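Local structure of methyltransferase (Thermus thermophilus, 1WS6) at residues Gly56-Ala59 with Ala60-Trp64. The protein probably transfers methyl groups from S-adenosylmethionine to a substrate. Sequence-based numbering, arbitrary orientation.
Sequences GLEA and ASEGW
Ala59 and Trp64 meet in a Schellman motif that ends helix 54-61 and turns the chain into strand 65-69, in the strand 44-48, helix 54-61, strand 65-69 unit of a class I methyltransferase fold. Trp64 N donates to Ala59 O at 3.0 Å, and Gly63 N bonds to Ala60 O. Gly63, the C-prime residue, has a positive phi, at which a side chain would jam against the preceding carbonyl oxygen. Ala59 O is gripped twice, Glu62 N and Trp64 N arriving from opposite faces of its plane. The indole follows: with CG anti to the carbonyl carbon (chi1 -67°), its CD1 edge comes 3.2 Å from Ala59 O, which lies in the ring plane, while Ala59 CB and Trp64 CB touch at 3.8 Å.

One turn apart, Glu58 and Glu62 bring OE2 to OE2 within 2.5 Å, their carboxylate planes 77° apart. Glu58 gets there through a bend at chi2 (70°), and its oxygens also take the backbone N-H groups of Leu5 and Gly6; Glu62 OE1 forms a salt bridge with Arg36. An alanine in place of Glu62 would probably leave Arg36 without this carboxylate and Glu58 OE2 without its close neighbour. Two buried acids this close imply that one probably holds a proton and shares it.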
loop_
_atom_site.group_PDB
_atom_site.type_symbol
_atom_site.label_atom_id
_atom_site.label_comp_id
_atom_site.label_asym_id
_atom_site.label_seq_id
_atom_site.Cartn_x
_atom_site.Cartn_y
_atom_site.Cartn_z
ATOM N N GLY A 56 3.891 1.617 -1.866
ATOM C CA GLY A 56 4.745 0.452 -1.716
ATOM C C GLY A 56 6.239 0.762 -1.835
ATOM O O GLY A 56 7.070 0.139 -1.163
ATOM N N LEU A 57 6.594 1.703 -2.704
ATOM C CA LEU A 57 7.997 2.060 -2.868
ATOM C C LEU A 57 8.473 2.883 -1.674
ATOM O O LEU A 57 9.656 2.853 -1.310
ATOM C CB LEU A 57 8.205 2.837 -4.167
ATOM C CG LEU A 57 8.057 1.977 -5.427
ATOM C CD1 LEU A 57 8.244 2.828 -6.683
ATOM C CD2 LEU A 57 9.094 0.858 -5.387
ATOM N N GLU A 58 7.544 3.620 -1.067
ATOM C CA GLU A 58 7.876 4.427 0.095
ATOM C C GLU A 58 8.257 3.458 1.211
ATOM O O GLU A 58 9.225 3.677 1.934
ATOM C CB GLU A 58 6.677 5.272 0.513
ATOM C CG GLU A 58 6.916 6.154 1.731
ATOM C CD GLU A 58 7.865 7.312 1.452
ATOM O OE1 GLU A 58 7.757 7.928 0.370
ATOM O OE2 GLU A 58 8.708 7.614 2.320
ATOM N N ALA A 59 7.495 2.380 1.341
ATOM C CA ALA A 59 7.778 1.378 2.363
ATOM C C ALA A 59 9.156 0.769 2.108
ATOM O O ALA A 59 9.961 0.626 3.029
ATOM C CB ALA A 59 6.705 0.279 2.349
ATOM N N ALA A 60 9.422 0.415 0.855
ATOM C CA ALA A 60 10.700 -0.176 0.499
ATOM C C ALA A 60 11.826 0.773 0.850
ATOM O O ALA A 60 12.832 0.372 1.429
ATOM C CB ALA A 60 10.735 -0.492 -0.978
ATOM N N SER A 61 11.650 2.041 0.509
ATOM C CA SER A 61 12.662 3.043 0.783
ATOM C C SER A 61 12.896 3.200 2.271
ATOM O O SER A 61 13.968 3.622 2.697
ATOM C CB SER A 61 12.246 4.394 0.200
ATOM O OG SER A 61 13.203 5.393 0.509
ATOM N N GLU A 62 11.896 2.855 3.069
ATOM C CA GLU A 62 12.035 3.017 4.500
ATOM C C GLU A 62 12.429 1.763 5.251
ATOM O O GLU A 62 12.306 1.705 6.468
ATOM C CB GLU A 62 10.759 3.633 5.085
ATOM C CG GLU A 62 10.641 5.117 4.750
ATOM C CD GLU A 62 9.429 5.790 5.361
ATOM O OE1 GLU A 62 9.130 5.558 6.556
ATOM O OE2 GLU A 62 8.782 6.578 4.638
ATOM N N GLY A 63 12.918 0.768 4.522
ATOM C CA GLY A 63 13.365 -0.454 5.162
ATOM C C GLY A 63 12.408 -1.627 5.232
ATOM O O GLY A 63 12.736 -2.647 5.838
ATOM N N TRP A 64 11.228 -1.502 4.636
ATOM C CA TRP A 64 10.270 -2.604 4.639
ATOM C C TRP A 64 10.576 -3.542 3.486
ATOM O O TRP A 64 11.179 -3.132 2.497
ATOM C CB TRP A 64 8.845 -2.094 4.450
ATOM C CG TRP A 64 8.333 -1.295 5.577
ATOM C CD1 TRP A 64 8.539 0.032 5.809
ATOM C CD2 TRP A 64 7.563 -1.784 6.672
ATOM N NE1 TRP A 64 7.938 0.403 6.992
ATOM C CE2 TRP A 64 7.335 -0.700 7.540
ATOM C CE3 TRP A 64 7.048 -3.035 7.007
ATOM C CZ2 TRP A 64 6.616 -0.835 8.722
ATOM C CZ3 TRP A 64 6.337 -3.167 8.176
ATOM C CH2 TRP A 64 6.126 -2.076 9.021
#